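Local coordinates for uncharacterized protein (Eubacterium siraeum, PDB 4OBM) that is of unknown function but belongs to the LytR-CpsA-Psr family, and so is probably associated with the bacterial cell envelope, at residues A[16-22]-A[212-218]; A[37-41]-A[70-75]; A[52-58]-A[227-233]. One frame throughout, in Å; residues are numbered along the deposited sequence.

The three contacts are tied together by one mixed beta-sheet and the helices packed on it. Contact 3, its centre about 7 Å from that of the chain, adds the edge strand 228-230 to strand 52-58. Contact 2 lies at one end of this sheet, where Tyr-41 O probably accepts a hydrogen bond from Tyr-58 N at 3.0 Å; contact 1 lies beyond the other, where Ile-216 CG2 packs 4.3 Å from Phe-53 CZ. The centres of contacts 1 and 2 are each about 19 Å from that of contact 3 and about 31 Å from each other, on opposite sides of the chain's centre. Bound polyethylene glycols, probably from crystallisation, lie near Lys-212 and Pro-57.

Contact 1: A[16-22]-A[212-218]; sequences FTPDSTY and KVKAIVY
Residues 16-22 run as an extended loop into a 3-10 turn at 20-22, and pass beside the first turns of helix 213-220. Pro-18 CA lies 5.5 Å from Ala-215 CA, and Tyr-22 CA 6.0 Å from Lys-212 CA. Apolar packing dominates. Ala-215, small enough to admit close neighbours, receives Pro-18 (CB to CB 3.8 Å) and the Tyr-22 ring (CD1 to Ala-215 CB 3.5 Å). Tyr-218, chi1 t, presents a ring face to the rigid proline: Pro-18 CD sits 3.5 Å from its centroid, a CH-pi contact. Phe-16, also t, brings CE2 to 4.0 Å from Tyr-218 CB. The polar link comes from Lys-212, whose long chain carries NZ to Thr-21 O at 3.2 Å. Within the loop, Thr-21 OG1 donates to Asp-19 OD1 (2.5 Å) and Tyr-22 N to Asp-19 O (3.2 Å), fixing the turn. This is loop-on-helix packing, joining the segment that leads into sheet strand 24-30 to helix 213-220.

Contact 2: A[37-41]-A[70-75]; sequences TPDKY and IKQICE
A loop entering strand 40-47 packs here against the first turns of helix 70-90, a contact of the loop and first strand residues with the helix, within the LytR-CpsA-Psr family region. Asp-39 and Lys-40 form a classic beta bulge opposite Leu-30 before the chain settles into the strand. Thr-37 CA is 5.8 Å from Glu-75 CA, Pro-38 CA 6.7 Å from Lys-71 CA, and Tyr-41 CA 8.1 Å from Ile-70 CA.

Polar groups are matched along the exposed side. Thr-37 OG1 donates to Glu-75 OE1 at 2.7 Å, the glutamate reaching it with chi1 t and chi2 p. Lys-71 stretches in an all-t rotamer, so that NZ forms a salt bridge with Asp-39 OD1 at 3.2 Å. The same NZ donates to a water at 2.9 Å, and this water in turn donates to Thr-37 O at 3.0 Å. Pro-38 has no NH to satisfy; its O accepts a weak hydrogen bond from Tyr-41 OH at 2.6 Å.

Beneath lies the apolar layer. Tyr-41, chi1 m, offers a ring face to Ile-70, whose CG2 stands 3.5 Å from the centroid as a CH-pi contact. Cys-74, compact enough to fit between proline and tyrosine, places SG at the ring edge, 5.2 Å from the centroid, and 3.7 Å from Pro-38 CD.

Contact 3: A[52-58]-A[227-233]; sequences TFVLMPY and VTDFYIP
Parallel pairing of strand 52-58 with 228-230 forms an edge of the mixed sheet, the axes approaching to 4.4 Å at an angle of 29°. Phe-53 pairs with Thr-228, Val-54 with Asp-229 and Leu-55 with Phe-230, at CA-CA distances of 4.5 to 4.7 Å.

Thr-52 CA lies 3.4 Å from Val-227 O, a CA-H...O contact. Phe-53 bonds to both flanks of its partner, as parallel strands require: its N donates to Val-227 O (2.7 Å) and its O accepts from Asp-229 N (3.0 Å). Its ring, chi1 m, brings CD2 to 4.1 Å from Val-227 CG2. Val-54, beta-branched and suited to an extended backbone, turns to the same face as Asp-229. Leu-55 repeats the pattern, N to Asp-229 O at 2.9 Å and O from Tyr-231 N at 3.1 Å; its side chain shares a face with Phe-53, Thr-228 and Phe-230; on it Leu-55 and Phe-230 meet helix 164-181, while Phe-53 lies against helix 213-220. At Met-56, a selenomethionine, the flexible chain carries CE to 3.9 Å from Tyr-231 CD2, at the edge of a ring whose OH bonds to Ser-248 on helix 246-256. Pro-57, with no NH to donate, continues the contact through packing, CG meeting Ile-232 CD1 at 3.6 Å. Finally, the flat ring of Tyr-58, chi1 m, takes Pro-233 over one face, with Pro-233 CG 3.9 Å from its centroid.

Contact 1: A[16-22]-A[212-218]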
loop_
_atom_site.group_PDB
_atom_site.type_symbol
_atom_site.label_atom_id
_atom_site.label_comp_id
_atom_site.label_asym_id
_atom_site.label_seq_id
_atom_site.Cartn_x
_atom_site.Cartn_y
_atom_site.Cartn_z
ATOM N N PHE A 16 20.081 8.652 17.056
ATOM C CA PHE A 16 19.651 7.982 15.831
ATOM C C PHE A 16 18.700 8.835 15.005
ATOM O O PHE A 16 17.721 9.384 15.525
ATOM C CB PHE A 16 19.005 6.618 16.145
ATOM C CG PHE A 16 18.461 5.854 14.956
ATOM C CD1 PHE A 16 19.316 5.326 13.994
ATOM C CD2 PHE A 16 17.094 5.631 14.818
ATOM C CE1 PHE A 16 18.812 4.620 12.898
ATOM C CE2 PHE A 16 16.589 4.914 13.725
ATOM C CZ PHE A 16 17.451 4.412 12.773
ATOM N N THR A 17 19.024 8.959 13.713
ATOM C CA THR A 17 18.227 9.641 12.699
ATOM C C THR A 17 18.394 8.809 11.411
ATOM O O THR A 17 19.491 8.786 10.841
ATOM C CB THR A 17 18.574 11.139 12.569
ATOM O OG1 THR A 17 18.456 11.762 13.851
ATOM C CG2 THR A 17 17.655 11.865 11.588
ATOM N N PRO A 18 17.334 8.064 11.006
ATOM C CA PRO A 18 17.422 7.202 9.803
ATOM C C PRO A 18 17.796 7.921 8.510
ATOM O O PRO A 18 17.218 8.956 8.182
ATOM C CB PRO A 18 16.006 6.624 9.651
ATOM C CG PRO A 18 15.347 6.849 10.924
ATOM C CD PRO A 18 16.015 7.974 11.643
ATOM N N ASP A 19 18.731 7.329 7.754
ATOM C CA ASP A 19 19.167 7.840 6.454
ATOM C C ASP A 19 18.463 7.053 5.312
ATOM O O ASP A 19 17.595 6.216 5.589
ATOM C CB ASP A 19 20.713 7.819 6.317
ATOM C CG ASP A 19 21.449 6.603 6.872
ATOM O OD1 ASP A 19 20.940 5.476 6.717
ATOM O OD2 ASP A 19 22.562 6.780 7.409
ATOM N N SER A 20 18.824 7.341 4.038
ATOM C CA SER A 20 18.237 6.730 2.836
ATOM C C SER A 20 18.446 5.201 2.741
ATOM O O SER A 20 17.759 4.568 1.944
ATOM C CB SER A 20 18.789 7.391 1.574
ATOM O OG SER A 20 20.137 7.031 1.312
ATOM N N THR A 21 19.384 4.616 3.530
ATOM C CA THR A 21 19.664 3.169 3.524
ATOM C C THR A 21 18.479 2.397 4.127
ATOM O O THR A 21 18.318 1.199 3.868
ATOM C CB THR A 21 20.984 2.854 4.262
ATOM O OG1 THR A 21 20.871 3.197 5.643
ATOM C CG2 THR A 21 22.191 3.555 3.646
ATOM N N TYR A 22 17.632 3.103 4.894
ATOM C CA TYR A 22 16.442 2.564 5.547
ATOM C C TYR A 22 15.196 2.615 4.646
ATOM O O TYR A 22 14.151 2.092 5.036
ATOM C CB TYR A 22 16.173 3.317 6.856
ATOM C CG TYR A 22 17.138 2.943 7.957
ATOM C CD1 TYR A 22 16.947 1.792 8.717
ATOM C CD2 TYR A 22 18.239 3.746 8.248
ATOM C CE1 TYR A 22 17.825 1.449 9.742
ATOM C CE2 TYR A 22 19.132 3.406 9.262
ATOM C CZ TYR A 22 18.922 2.255 10.006
ATOM O OH TYR A 22 19.793 1.931 11.021
ATOM N N LYS A 212 14.871 -2.828 9.431
ATOM C CA LYS A 212 14.071 -1.619 9.166
ATOM C C LYS A 212 13.275 -1.094 10.351
ATOM O O LYS A 212 13.081 0.117 10.421
ATOM C CB LYS A 212 13.096 -1.860 7.988
ATOM C CG LYS A 212 13.769 -2.228 6.657
ATOM C CD LYS A 212 14.487 -1.066 5.962
ATOM C CE LYS A 212 15.823 -1.496 5.409
ATOM N NZ LYS A 212 16.021 -1.063 4.005
ATOM N N VAL A 213 12.814 -1.971 11.270
ATOM C CA VAL A 213 11.999 -1.605 12.449
ATOM C C VAL A 213 12.548 -0.349 13.217
ATOM O O VAL A 213 11.743 0.490 13.614
ATOM C CB VAL A 213 11.741 -2.799 13.410
ATOM C CG1 VAL A 213 13.033 -3.343 14.044
ATOM C CG2 VAL A 213 10.712 -2.431 14.469
ATOM N N LYS A 214 13.879 -0.192 13.370
ATOM C CA LYS A 214 14.443 0.983 14.062
ATOM C C LYS A 214 14.008 2.274 13.379
ATOM O O LYS A 214 13.571 3.183 14.073
ATOM C CB LYS A 214 15.976 0.931 14.177
ATOM C CG LYS A 214 16.458 -0.002 15.278
ATOM C CD LYS A 214 17.957 0.108 15.513
ATOM C CE LYS A 214 18.535 -1.149 16.121
ATOM N NZ LYS A 214 18.025 -1.405 17.494
ATOM N N ALA A 215 14.084 2.338 12.037
ATOM C CA ALA A 215 13.634 3.511 11.261
ATOM C C ALA A 215 12.107 3.679 11.314
ATOM O O ALA A 215 11.634 4.808 11.429
ATOM C CB ALA A 215 14.076 3.389 9.814
ATOM N N ILE A 216 11.340 2.555 11.205
ATOM C CA ILE A 216 9.873 2.563 11.263
ATOM C C ILE A 216 9.426 3.170 12.610
ATOM O O ILE A 216 8.704 4.163 12.600
ATOM C CB ILE A 216 9.264 1.148 11.014
ATOM C CG1 ILE A 216 9.652 0.598 9.627
ATOM C CG2 ILE A 216 7.735 1.163 11.195
ATOM C CD1 ILE A 216 9.400 -0.926 9.411
ATOM N N VAL A 217 9.901 2.628 13.746
ATOM C CA VAL A 217 9.546 3.102 15.090
ATOM C C VAL A 217 9.962 4.572 15.241
ATOM O O VAL A 217 9.162 5.358 15.760
ATOM C CB VAL A 217 10.129 2.202 16.203
ATOM C CG1 VAL A 217 9.911 2.800 17.600
ATOM C CG2 VAL A 217 9.542 0.792 16.129
ATOM N N TYR A 218 11.154 4.959 14.723
ATOM C CA TYR A 218 11.603 6.340 14.757
ATOM C C TYR A 218 10.575 7.251 14.108
ATOM O O TYR A 218 10.183 8.232 14.731
ATOM C CB TYR A 218 12.977 6.533 14.076
ATOM C CG TYR A 218 13.389 7.991 13.964
ATOM C CD1 TYR A 218 12.920 8.792 12.928
ATOM C CD2 TYR A 218 14.248 8.567 14.891
ATOM C CE1 TYR A 218 13.244 10.146 12.854
ATOM C CE2 TYR A 218 14.595 9.917 14.816
ATOM C CZ TYR A 218 14.099 10.699 13.788
ATOM O OH TYR A 218 14.453 12.020 13.682
#

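Contact 2: A[37-41]-A[70-75]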
loop_
_atom_site.group_PDB
_atom_site.type_symbol
_atom_site.label_atom_id
_atom_site.label_comp_id
_atom_site.label_asym_id
_atom_site.label_seq_id
_atom_site.Cartn_x
_atom_site.Cartn_y
_atom_site.Cartn_z
ATOM N N THR A 37 -6.641 -14.973 -8.076
ATOM C CA THR A 37 -5.682 -13.959 -8.481
ATOM C C THR A 37 -6.005 -12.677 -7.762
ATOM O O THR A 37 -7.188 -12.319 -7.710
ATOM C CB THR A 37 -5.789 -13.745 -10.009
ATOM O OG1 THR A 37 -6.004 -14.995 -10.661
ATOM C CG2 THR A 37 -4.597 -13.002 -10.591
ATOM N N PRO A 38 -5.009 -11.928 -7.240
ATOM C CA PRO A 38 -5.329 -10.645 -6.586
ATOM C C PRO A 38 -6.087 -9.660 -7.501
ATOM O O PRO A 38 -5.835 -9.603 -8.716
ATOM C CB PRO A 38 -3.953 -10.088 -6.208
ATOM C CG PRO A 38 -3.087 -11.263 -6.107
ATOM C CD PRO A 38 -3.557 -12.203 -7.178
ATOM N N ASP A 39 -7.035 -8.919 -6.899
ATOM C CA ASP A 39 -7.839 -7.885 -7.563
ATOM C C ASP A 39 -7.330 -6.482 -7.255
ATOM O O ASP A 39 -7.666 -5.551 -7.984
ATOM C CB ASP A 39 -9.317 -7.973 -7.137
ATOM C CG ASP A 39 -10.162 -8.843 -8.030
ATOM O OD1 ASP A 39 -10.194 -8.580 -9.263
ATOM O OD2 ASP A 39 -10.805 -9.783 -7.504
ATOM N N LYS A 40 -6.592 -6.307 -6.146
ATOM C CA LYS A 40 -6.099 -4.975 -5.749
ATOM C C LYS A 40 -4.606 -4.971 -5.621
ATOM O O LYS A 40 -4.006 -5.988 -5.272
ATOM C CB LYS A 40 -6.776 -4.467 -4.476
ATOM C CG LYS A 40 -8.190 -4.015 -4.790
ATOM C CD LYS A 40 -8.958 -3.566 -3.585
ATOM C CE LYS A 40 -10.441 -3.531 -3.885
ATOM N NZ LYS A 40 -10.790 -2.584 -4.984
ATOM N N TYR A 41 -3.998 -3.857 -6.024
ATOM C CA TYR A 41 -2.541 -3.705 -6.095
ATOM C C TYR A 41 -2.160 -2.338 -5.589
ATOM O O TYR A 41 -2.774 -1.351 -5.968
ATOM C CB TYR A 41 -2.039 -3.915 -7.546
ATOM C CG TYR A 41 -2.370 -5.281 -8.109
ATOM C CD1 TYR A 41 -3.591 -5.524 -8.732
ATOM C CD2 TYR A 41 -1.487 -6.346 -7.967
ATOM C CE1 TYR A 41 -3.936 -6.797 -9.181
ATOM C CE2 TYR A 41 -1.809 -7.621 -8.437
ATOM C CZ TYR A 41 -3.036 -7.839 -9.048
ATOM O OH TYR A 41 -3.374 -9.088 -9.491
ATOM N N ILE A 70 -1.858 -5.740 -15.003
ATOM C CA ILE A 70 -1.195 -6.060 -13.742
ATOM C C ILE A 70 -1.691 -7.429 -13.270
ATOM O O ILE A 70 -0.872 -8.292 -12.951
ATOM C CB ILE A 70 -1.453 -4.960 -12.662
ATOM C CG1 ILE A 70 -0.967 -3.571 -13.088
ATOM C CG2 ILE A 70 -0.849 -5.346 -11.296
ATOM C CD1 ILE A 70 0.517 -3.442 -13.294
ATOM N N LYS A 71 -3.031 -7.633 -13.272
ATOM C CA LYS A 71 -3.661 -8.874 -12.838
ATOM C C LYS A 71 -3.207 -10.063 -13.669
ATOM O O LYS A 71 -2.902 -11.097 -13.078
ATOM C CB LYS A 71 -5.183 -8.759 -12.842
ATOM C CG LYS A 71 -5.880 -9.975 -12.244
ATOM C CD LYS A 71 -7.339 -9.739 -11.999
ATOM C CE LYS A 71 -7.900 -10.971 -11.342
ATOM N NZ LYS A 71 -9.369 -10.922 -11.228
ATOM N N GLN A 72 -3.144 -9.929 -15.018
ATOM C CA GLN A 72 -2.713 -11.023 -15.907
ATOM C C GLN A 72 -1.282 -11.421 -15.589
ATOM O O GLN A 72 -1.006 -12.607 -15.444
ATOM C CB GLN A 72 -2.837 -10.633 -17.394
ATOM C CG GLN A 72 -4.259 -10.709 -17.941
ATOM C CD GLN A 72 -4.372 -10.179 -19.353
ATOM O OE1 GLN A 72 -3.713 -9.210 -19.759
ATOM N NE2 GLN A 72 -5.238 -10.795 -20.122
ATOM N N ILE A 73 -0.392 -10.424 -15.423
ATOM C CA ILE A 73 1.009 -10.619 -15.080
ATOM C C ILE A 73 1.107 -11.330 -13.734
ATOM O O ILE A 73 1.837 -12.309 -13.638
ATOM C CB ILE A 73 1.797 -9.272 -15.112
ATOM C CG1 ILE A 73 1.842 -8.716 -16.560
ATOM C CG2 ILE A 73 3.217 -9.438 -14.533
ATOM C CD1 ILE A 73 1.944 -7.190 -16.670
ATOM N N CYS A 74 0.338 -10.880 -12.719
ATOM C CA CYS A 74 0.334 -11.505 -11.393
ATOM C C CYS A 74 -0.125 -12.979 -11.470
ATOM O O CYS A 74 0.417 -13.819 -10.735
ATOM C CB CYS A 74 -0.514 -10.709 -10.406
ATOM S SG CYS A 74 -0.309 -11.215 -8.678
ATOM N N GLU A 75 -1.078 -13.299 -12.367
ATOM C CA GLU A 75 -1.570 -14.677 -12.522
ATOM C C GLU A 75 -0.490 -15.585 -13.096
ATOM O O GLU A 75 -0.251 -16.674 -12.574
ATOM C CB GLU A 75 -2.832 -14.736 -13.401
ATOM C CG GLU A 75 -3.402 -16.141 -13.635
ATOM C CD GLU A 75 -3.726 -17.021 -12.435
ATOM O OE1 GLU A 75 -3.844 -16.497 -11.300
ATOM O OE2 GLU A 75 -3.903 -18.243 -12.644
HETATM O O HOH W 1 -9.632 -13.085 -9.279
#

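Contact 3: A[52-58]-A[227-233]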
loop_
_atom_site.group_PDB
_atom_site.type_symbol
_atom_site.label_atom_id
_atom_site.label_comp_id
_atom_site.label_asym_id
_atom_site.label_seq_id
_atom_site.Cartn_x
_atom_site.Cartn_y
_atom_site.Cartn_z
ATOM N N THR A 52 7.886 9.531 5.939
ATOM C CA THR A 52 6.591 9.291 5.314
ATOM C C THR A 52 6.559 7.929 4.616
ATOM O O THR A 52 7.595 7.354 4.269
ATOM C CB THR A 52 6.193 10.456 4.355
ATOM O OG1 THR A 52 4.774 10.438 4.165
ATOM C CG2 THR A 52 6.903 10.407 2.997
ATOM N N PHE A 53 5.336 7.433 4.436
ATOM C CA PHE A 53 4.996 6.216 3.723
ATOM C C PHE A 53 4.150 6.651 2.525
ATOM O O PHE A 53 3.133 7.305 2.726
ATOM C CB PHE A 53 4.254 5.240 4.657
ATOM C CG PHE A 53 5.108 4.695 5.777
ATOM C CD1 PHE A 53 5.856 3.529 5.602
ATOM C CD2 PHE A 53 5.152 5.330 7.017
ATOM C CE1 PHE A 53 6.628 3.007 6.651
ATOM C CE2 PHE A 53 5.942 4.817 8.058
ATOM C CZ PHE A 53 6.667 3.652 7.871
ATOM N N VAL A 54 4.614 6.389 1.289
ATOM C CA VAL A 54 3.916 6.797 0.056
ATOM C C VAL A 54 3.172 5.589 -0.510
ATOM O O VAL A 54 3.787 4.555 -0.793
ATOM C CB VAL A 54 4.874 7.425 -0.993
ATOM C CG1 VAL A 54 4.112 7.912 -2.229
ATOM C CG2 VAL A 54 5.687 8.564 -0.383
ATOM N N LEU A 55 1.864 5.719 -0.683
ATOM C CA LEU A 55 1.074 4.629 -1.257
ATOM C C LEU A 55 0.782 4.917 -2.711
ATOM O O LEU A 55 0.509 6.056 -3.051
ATOM C CB LEU A 55 -0.248 4.399 -0.500
ATOM C CG LEU A 55 -0.177 4.180 1.017
ATOM C CD1 LEU A 55 -1.472 4.617 1.680
ATOM C CD2 LEU A 55 0.108 2.724 1.344
HETATM N N MSE A 56 0.850 3.893 -3.568
HETATM C CA MSE A 56 0.532 4.000 -4.996
HETATM C C MSE A 56 -0.355 2.863 -5.405
HETATM O O MSE A 56 0.161 1.766 -5.604
HETATM C CB MSE A 56 1.783 4.032 -5.895
HETATM C CG MSE A 56 2.327 5.404 -6.004
HETATM SE SE MSE A 56 3.834 5.519 -7.151
HETATM C CE MSE A 56 3.075 5.232 -8.797
ATOM N N PRO A 57 -1.668 3.098 -5.574
ATOM C CA PRO A 57 -2.546 2.009 -5.995
ATOM C C PRO A 57 -2.608 1.921 -7.528
ATOM O O PRO A 57 -2.300 2.877 -8.234
ATOM C CB PRO A 57 -3.894 2.400 -5.376
ATOM C CG PRO A 57 -3.874 3.898 -5.397
ATOM C CD PRO A 57 -2.431 4.361 -5.408
ATOM N N TYR A 58 -2.982 0.760 -8.030
ATOM C CA TYR A 58 -3.073 0.458 -9.459
ATOM C C TYR A 58 -4.308 -0.362 -9.707
ATOM O O TYR A 58 -4.574 -1.271 -8.922
ATOM C CB TYR A 58 -1.834 -0.355 -9.912
ATOM C CG TYR A 58 -0.531 0.401 -9.829
ATOM C CD1 TYR A 58 0.230 0.390 -8.665
ATOM C CD2 TYR A 58 -0.016 1.061 -10.941
ATOM C CE1 TYR A 58 1.414 1.118 -8.572
ATOM C CE2 TYR A 58 1.194 1.747 -10.874
ATOM C CZ TYR A 58 1.896 1.788 -9.681
ATOM O OH TYR A 58 3.123 2.397 -9.636
ATOM N N VAL A 227 1.811 10.303 8.727
ATOM C CA VAL A 227 3.052 9.703 8.239
ATOM C C VAL A 227 2.780 9.124 6.832
ATOM O O VAL A 227 3.542 8.299 6.328
ATOM C CB VAL A 227 3.652 8.645 9.213
ATOM C CG1 VAL A 227 4.113 9.299 10.516
ATOM C CG2 VAL A 227 2.674 7.492 9.466
ATOM N N THR A 228 1.687 9.555 6.201
ATOM C CA THR A 228 1.358 9.018 4.883
ATOM C C THR A 228 1.153 10.104 3.830
ATOM O O THR A 228 0.969 11.287 4.125
ATOM C CB THR A 228 0.142 8.058 4.935
ATOM O OG1 THR A 228 -0.968 8.663 5.598
ATOM C CG2 THR A 228 0.475 6.746 5.591
ATOM N N ASP A 229 1.242 9.649 2.581
ATOM C CA ASP A 229 1.050 10.351 1.335
ATOM C C ASP A 229 0.667 9.325 0.289
ATOM O O ASP A 229 0.856 8.129 0.497
ATOM C CB ASP A 229 2.320 11.111 0.927
ATOM C CG ASP A 229 2.418 12.482 1.545
ATOM O OD1 ASP A 229 1.754 13.410 1.031
ATOM O OD2 ASP A 229 3.163 12.634 2.542
ATOM N N PHE A 230 0.104 9.782 -0.821
ATOM C CA PHE A 230 -0.247 8.901 -1.913
ATOM C C PHE A 230 -0.206 9.643 -3.224
ATOM O O PHE A 230 -0.440 10.849 -3.275
ATOM C CB PHE A 230 -1.618 8.204 -1.703
ATOM C CG PHE A 230 -2.855 9.063 -1.784
ATOM C CD1 PHE A 230 -3.413 9.392 -3.014
ATOM C CD2 PHE A 230 -3.521 9.459 -0.632
ATOM C CE1 PHE A 230 -4.578 10.167 -3.091
ATOM C CE2 PHE A 230 -4.683 10.236 -0.704
ATOM C CZ PHE A 230 -5.209 10.583 -1.934
ATOM N N TYR A 231 0.101 8.896 -4.281
ATOM C CA TYR A 231 0.071 9.310 -5.674
ATOM C C TYR A 231 -0.838 8.323 -6.430
ATOM O O TYR A 231 -0.759 7.111 -6.195
ATOM C CB TYR A 231 1.480 9.379 -6.297
ATOM C CG TYR A 231 1.402 9.751 -7.758
ATOM C CD1 TYR A 231 1.080 11.047 -8.147
ATOM C CD2 TYR A 231 1.485 8.778 -8.749
ATOM C CE1 TYR A 231 0.877 11.372 -9.483
ATOM C CE2 TYR A 231 1.281 9.091 -10.091
ATOM C CZ TYR A 231 0.986 10.393 -10.453
ATOM O OH TYR A 231 0.806 10.731 -11.766
ATOM N N ILE A 232 -1.696 8.837 -7.331
ATOM C CA ILE A 232 -2.587 7.959 -8.090
ATOM C C ILE A 232 -2.131 7.908 -9.564
ATOM O O ILE A 232 -2.357 8.849 -10.319
ATOM C CB ILE A 232 -4.095 8.310 -7.941
ATOM C CG1 ILE A 232 -4.500 8.589 -6.461
ATOM C CG2 ILE A 232 -5.009 7.261 -8.631
ATOM C CD1 ILE A 232 -4.950 7.372 -5.597
ATOM N N PRO A 233 -1.513 6.781 -9.981
ATOM C CA PRO A 233 -1.125 6.622 -11.394
ATOM C C PRO A 233 -2.344 6.723 -12.329
ATOM O O PRO A 233 -3.357 6.035 -12.132
ATOM C CB PRO A 233 -0.465 5.232 -11.429
ATOM C CG PRO A 233 -0.152 4.909 -10.009
ATOM C CD PRO A 233 -1.194 5.572 -9.193
#